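Long-range contacts in galectin (Danio rerio, PDB 6E20), which binds galactose-containing glycans as a galectin-1-like lectin with a beta-sandwich fold, and probably acts in zebrafish innate immunity: residues Ser27-Ile32 and Phe49-Asp54; Pro23-Thr28 and Ile80-Phe85. All coordinates share one frame; numbering follows the deposited sequence.

Contact 1. Residues Ser27-Ile32 and Phe49-Asp54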
loop_
_atom_site.group_PDB
_atom_site.type_symbol
_atom_site.label_atom_id
_atom_site.label_comp_id
_atom_site.label_asym_id
_atom_site.label_seq_id
_atom_site.Cartn_x
_atom_site.Cartn_y
_atom_site.Cartn_z
ATOM N N SER B 27 16.631 13.700 -3.961
ATOM C CA SER B 27 16.959 12.319 -3.516
ATOM C C SER B 27 18.449 12.003 -3.708
ATOM O O SER B 27 18.993 12.268 -4.791
ATOM C CB SER B 27 16.074 11.314 -4.205
ATOM O OG SER B 27 16.314 10.003 -3.710
ATOM N N THR B 28 19.105 11.465 -2.672
ATOM C CA THR B 28 20.475 10.911 -2.757
ATOM C C THR B 28 20.346 9.409 -2.970
ATOM O O THR B 28 21.245 8.806 -3.545
ATOM C CB THR B 28 21.327 11.229 -1.514
ATOM O OG1 THR B 28 20.805 10.513 -0.390
ATOM C CG2 THR B 28 21.379 12.709 -1.212
ATOM N N ASN B 29 19.275 8.832 -2.453
ATOM C CA ASN B 29 19.043 7.372 -2.477
ATOM C C ASN B 29 17.662 7.089 -1.884
ATOM O O ASN B 29 17.074 8.005 -1.210
ATOM C CB ASN B 29 20.162 6.625 -1.736
ATOM C CG ASN B 29 20.033 6.649 -0.230
ATOM O OD1 ASN B 29 20.093 7.722 0.391
ATOM N ND2 ASN B 29 19.799 5.478 0.350
ATOM N N PHE B 30 17.192 5.853 -2.052
ATOM C CA PHE B 30 15.947 5.357 -1.413
ATOM C C PHE B 30 16.017 3.849 -1.368
ATOM O O PHE B 30 16.877 3.304 -2.062
ATOM C CB PHE B 30 14.684 5.852 -2.130
ATOM C CG PHE B 30 14.481 5.364 -3.540
ATOM C CD1 PHE B 30 14.959 6.088 -4.623
ATOM C CD2 PHE B 30 13.763 4.199 -3.797
ATOM C CE1 PHE B 30 14.751 5.648 -5.925
ATOM C CE2 PHE B 30 13.565 3.746 -5.096
ATOM C CZ PHE B 30 14.039 4.486 -6.161
ATOM N N ALA B 31 15.174 3.213 -0.563
ATOM C CA ALA B 31 15.224 1.745 -0.384
ATOM C C ALA B 31 13.815 1.191 -0.218
ATOM O O ALA B 31 12.975 1.831 0.455
ATOM C CB ALA B 31 16.117 1.363 0.778
ATOM N N ILE B 32 13.626 0.029 -0.839
ATOM C CA ILE B 32 12.487 -0.909 -0.698
ATOM C C ILE B 32 12.998 -2.056 0.156
ATOM O O ILE B 32 14.034 -2.652 -0.199
ATOM C CB ILE B 32 12.001 -1.418 -2.069
ATOM C CG1 ILE B 32 11.574 -0.270 -2.997
ATOM C CG2 ILE B 32 10.897 -2.424 -1.866
ATOM C CD1 ILE B 32 12.034 -0.437 -4.427
ATOM N N PHE B 49 21.476 7.491 -6.044
ATOM C CA PHE B 49 21.883 8.606 -6.932
ATOM C C PHE B 49 23.325 8.951 -6.569
ATOM O O PHE B 49 24.224 8.956 -7.454
ATOM C CB PHE B 49 20.952 9.816 -6.775
ATOM C CG PHE B 49 19.549 9.532 -7.237
ATOM C CD1 PHE B 49 19.260 9.499 -8.594
ATOM C CD2 PHE B 49 18.551 9.196 -6.329
ATOM C CE1 PHE B 49 17.988 9.174 -9.038
ATOM C CE2 PHE B 49 17.274 8.903 -6.768
ATOM C CZ PHE B 49 16.997 8.871 -8.129
ATOM N N ASP B 50 23.541 9.158 -5.273
ATOM C CA ASP B 50 24.866 9.500 -4.710
ATOM C C ASP B 50 24.801 9.365 -3.187
ATOM O O ASP B 50 24.360 10.346 -2.511
ATOM C CB ASP B 50 25.262 10.906 -5.154
ATOM C CG ASP B 50 26.752 11.192 -5.097
ATOM O OD1 ASP B 50 27.473 10.403 -4.498
ATOM O OD2 ASP B 50 27.174 12.200 -5.686
ATOM N N ALA B 51 25.204 8.206 -2.657
ATOM C CA ALA B 51 25.159 7.899 -1.208
ATOM C C ALA B 51 26.071 6.695 -0.922
ATOM O O ALA B 51 26.196 5.856 -1.882
ATOM C CB ALA B 51 23.720 7.666 -0.813
ATOM N N HIS B 52 26.729 6.619 0.260
ATOM C CA HIS B 52 27.549 5.450 0.728
ATOM C C HIS B 52 28.756 5.284 -0.215
ATOM O O HIS B 52 29.317 4.164 -0.272
ATOM C CB HIS B 52 26.611 4.230 0.876
ATOM C CG HIS B 52 25.406 4.591 1.671
ATOM N ND1 HIS B 52 25.479 5.122 2.945
ATOM C CD2 HIS B 52 24.094 4.567 1.337
ATOM C CE1 HIS B 52 24.250 5.374 3.379
ATOM N NE2 HIS B 52 23.380 5.040 2.412
ATOM N N GLY B 53 29.139 6.364 -0.912
ATOM C CA GLY B 53 30.252 6.388 -1.884
ATOM C C GLY B 53 29.873 5.794 -3.242
ATOM O O GLY B 53 30.777 5.631 -4.057
ATOM N N ASP B 54 28.592 5.480 -3.480
ATOM C CA ASP B 54 28.086 4.989 -4.793
ATOM C C ASP B 54 27.314 6.097 -5.516
ATOM O O ASP B 54 26.493 6.766 -4.852
ATOM C CB ASP B 54 27.163 3.784 -4.628
ATOM C CG ASP B 54 27.891 2.535 -4.152
ATOM O OD1 ASP B 54 28.782 2.066 -4.872
ATOM O OD2 ASP B 54 27.549 2.034 -3.074
#
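T28 offers its carbonyl oxygen to the start of the F49-D54 loop, and two successive amides close on it. D50 N makes the better bond, 2.9 Å from T28 O and nearly straight at 175°, in the carbonyl plane and on a lone pair. F49 N is just as near to T28 O, yet its N-H points well off the line, and this second bond is weak.

Packing is tight on the inner side of that oxygen. CG of F49 stands anti to the carbonyl carbon (chi1 -66°), and the CD2-CE2 edge of the ring is turned to the 27-32 backbone, with T28 C and N29 N near the ring plane. Its CE2 corner comes within 3.4 Å of S27 OG and 4.2 Å of F30 CE1. A large flat side chain suits this buried place, where F77 adds an edge-to-face contact and P23 packs as well. S27 is small enough to sit against the ring, and its hydroxyl is hydrogen-bonded to E125 O.

On the looser outer side, the CB atoms of A51 and N29 meet at 3.8 Å, a light apolar touch for which a methyl suffices. D50 turns its carboxylate away to Q55. H52 belongs to the glycan pocket and touches the bound galactose. With G53 it occupies the centre of a type I' turn from A51 to D54, closed by D54 N to A51 O at 2.9 Å. Both have positive phi, which glycine adopts readily and H52 despite its side chain.

D54, the last residue of the turn, forms salt bridges through OD2 to R48 and through OD1 to R73, and probably steadies these two pocket guanidinium groups. The chemistry implies a sugar-binding loop held by one nearly straight bond from D50 N, a weaker one from F49 N and the buried F49 ring.

Contact 2. Residues Pro23-Thr28 and Ile80-Phe85; sequences PKPDST and IQDKEF
Q81 sets CG anti to its carbonyl carbon (chi1 -66°), which lays this methylene 3.5 Å from P25 O, with Q81 CB closer still at 3.3 Å from P25 O. F85 has CG between its backbone N and carbonyl carbon (chi1 64°); P23 CD lies near the plane of the F85 ring, at its edge, 3.7 Å from F85 CD2. The compact, rigid P23 ring suits this place, having no N-H to satisfy: its CD comes 3.0 Å from K83 O, and its CG also approaches I80 O.

One backbone bond joins the segments, D82 N to P23 O at 2.9 Å, with the donor 40° above the carbonyl plane. D82 takes a positive phi at the third position of a type II turn from I80 to K83, and its carboxylate bridges to R127 while CG rests 4.1 Å from P25 CG. P25 suits the second position of the facing type I turn, K24 to S27, because its ring fixes phi near the value required. The F30 ring lies nearly parallel to that of F85 and displaced. Two beta turns thus pack together where antiparallel neighbours 16-23 and 85-91 of the five-stranded sheet respectively end and begin, an arrangement belonging to the galectin beta-sandwich.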
loop_
_atom_site.group_PDB
_atom_site.type_symbol
_atom_site.label_atom_id
_atom_site.label_comp_id
_atom_site.label_asym_id
_atom_site.label_seq_id
_atom_site.Cartn_x
_atom_site.Cartn_y
_atom_site.Cartn_z
ATOM N N PRO B 23 11.238 9.506 -7.016
ATOM C CA PRO B 23 12.290 9.921 -6.106
ATOM C C PRO B 23 12.049 11.413 -5.839
ATOM O O PRO B 23 11.657 12.094 -6.753
ATOM C CB PRO B 23 13.602 9.633 -6.846
ATOM C CG PRO B 23 13.212 8.757 -8.021
ATOM C CD PRO B 23 11.762 9.065 -8.316
ATOM N N LYS B 24 12.251 11.855 -4.604
ATOM C CA LYS B 24 12.190 13.299 -4.251
ATOM C C LYS B 24 13.149 14.064 -5.156
ATOM O O LYS B 24 14.165 13.525 -5.593
ATOM C CB LYS B 24 12.559 13.564 -2.792
ATOM C CG LYS B 24 11.762 12.798 -1.755
ATOM C CD LYS B 24 10.356 13.260 -1.587
ATOM C CE LYS B 24 9.608 12.517 -0.497
ATOM N NZ LYS B 24 10.032 12.934 0.859
ATOM N N PRO B 25 12.867 15.349 -5.460
ATOM C CA PRO B 25 13.746 16.129 -6.333
ATOM C C PRO B 25 15.210 16.156 -5.873
ATOM O O PRO B 25 16.068 16.271 -6.695
ATOM C CB PRO B 25 13.139 17.547 -6.316
ATOM C CG PRO B 25 11.687 17.332 -5.929
ATOM C CD PRO B 25 11.672 16.097 -5.042
ATOM N N ASP B 26 15.449 16.063 -4.562
ATOM C CA ASP B 26 16.797 16.152 -3.952
ATOM C C ASP B 26 17.228 14.775 -3.453
ATOM O O ASP B 26 18.170 14.711 -2.646
ATOM C CB ASP B 26 16.812 17.179 -2.806
ATOM C CG ASP B 26 16.014 16.777 -1.571
ATOM O OD1 ASP B 26 15.129 15.886 -1.666
ATOM O OD2 ASP B 26 16.283 17.368 -0.529
ATOM N N SER B 27 16.631 13.700 -3.961
ATOM C CA SER B 27 16.959 12.319 -3.516
ATOM C C SER B 27 18.449 12.003 -3.708
ATOM O O SER B 27 18.993 12.268 -4.791
ATOM C CB SER B 27 16.074 11.314 -4.205
ATOM O OG SER B 27 16.314 10.003 -3.710
ATOM N N THR B 28 19.105 11.465 -2.672
ATOM C CA THR B 28 20.475 10.911 -2.757
ATOM C C THR B 28 20.346 9.409 -2.970
ATOM O O THR B 28 21.245 8.806 -3.545
ATOM C CB THR B 28 21.327 11.229 -1.514
ATOM O OG1 THR B 28 20.805 10.513 -0.390
ATOM C CG2 THR B 28 21.379 12.709 -1.212
ATOM N N ILE B 80 15.438 8.738 -12.006
ATOM C CA ILE B 80 15.771 10.182 -12.065
ATOM C C ILE B 80 15.022 10.888 -10.960
ATOM O O ILE B 80 13.808 10.608 -10.793
ATOM C CB ILE B 80 15.413 10.801 -13.427
ATOM C CG1 ILE B 80 16.109 10.098 -14.596
ATOM C CG2 ILE B 80 15.719 12.284 -13.412
ATOM C CD1 ILE B 80 15.371 10.236 -15.904
ATOM N N GLN B 81 15.714 11.833 -10.313
ATOM C CA GLN B 81 15.117 12.752 -9.309
ATOM C C GLN B 81 13.839 13.339 -9.929
ATOM O O GLN B 81 13.877 13.796 -11.116
ATOM C CB GLN B 81 16.116 13.827 -8.856
ATOM C CG GLN B 81 17.329 13.310 -8.072
ATOM C CD GLN B 81 18.546 12.943 -8.901
ATOM O OE1 GLN B 81 18.448 12.475 -10.043
ATOM N NE2 GLN B 81 19.727 13.138 -8.327
ATOM N N ASP B 82 12.743 13.267 -9.175
ATOM C CA ASP B 82 11.404 13.838 -9.485
ATOM C C ASP B 82 10.751 13.176 -10.711
ATOM O O ASP B 82 9.820 13.776 -11.249
ATOM C CB ASP B 82 11.467 15.347 -9.740
ATOM C CG ASP B 82 10.134 16.042 -9.492
ATOM O OD1 ASP B 82 9.316 15.505 -8.750
ATOM O OD2 ASP B 82 9.924 17.117 -10.039
ATOM N N LYS B 83 11.185 11.991 -11.148
ATOM C CA LYS B 83 10.533 11.305 -12.297
ATOM C C LYS B 83 9.875 10.032 -11.802
ATOM O O LYS B 83 10.561 9.268 -11.097
ATOM C CB LYS B 83 11.545 11.033 -13.405
ATOM C CG LYS B 83 11.862 12.286 -14.203
ATOM C CD LYS B 83 10.580 12.881 -14.799
ATOM C CE LYS B 83 10.458 14.342 -14.471
ATOM N NZ LYS B 83 11.713 15.045 -14.815
ATOM N N GLU B 84 8.603 9.837 -12.150
ATOM C CA GLU B 84 7.833 8.628 -11.764
ATOM C C GLU B 84 8.535 7.392 -12.320
ATOM O O GLU B 84 9.036 7.454 -13.445
ATOM C CB GLU B 84 6.393 8.627 -12.270
ATOM C CG GLU B 84 5.662 7.342 -11.873
ATOM C CD GLU B 84 4.178 7.286 -12.191
ATOM O OE1 GLU B 84 3.797 6.441 -13.006
ATOM O OE2 GLU B 84 3.423 8.073 -11.622
ATOM N N PHE B 85 8.569 6.325 -11.531
ATOM C CA PHE B 85 9.020 4.981 -11.953
ATOM C C PHE B 85 7.967 3.956 -11.529
ATOM O O PHE B 85 7.153 4.210 -10.591
ATOM C CB PHE B 85 10.368 4.618 -11.332
ATOM C CG PHE B 85 10.311 4.514 -9.833
ATOM C CD1 PHE B 85 9.773 3.396 -9.209
ATOM C CD2 PHE B 85 10.732 5.567 -9.041
ATOM C CE1 PHE B 85 9.686 3.323 -7.826
ATOM C CE2 PHE B 85 10.649 5.487 -7.656
ATOM C CZ PHE B 85 10.122 4.372 -7.052
#

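From the N terminus, strand 16-23 runs into 23-28, the first half of contact 2, and S27 and T28 carry the chain directly into contact 1. Contact 1 closes the shorter loop, bringing 49-54 back to 27-32 after strands 30-34 and 40-47. Contact 2 closes the longer one at 80-85, so the first closure lies wholly within the second and they do not cross. Apolar packing joins them: F49 CE1 is 3.9 Å from I80 CA, and the same ring also touches Q81. Together they tie the glycan-binding loop to the connection between the two sheets and to the start of strand 85-91.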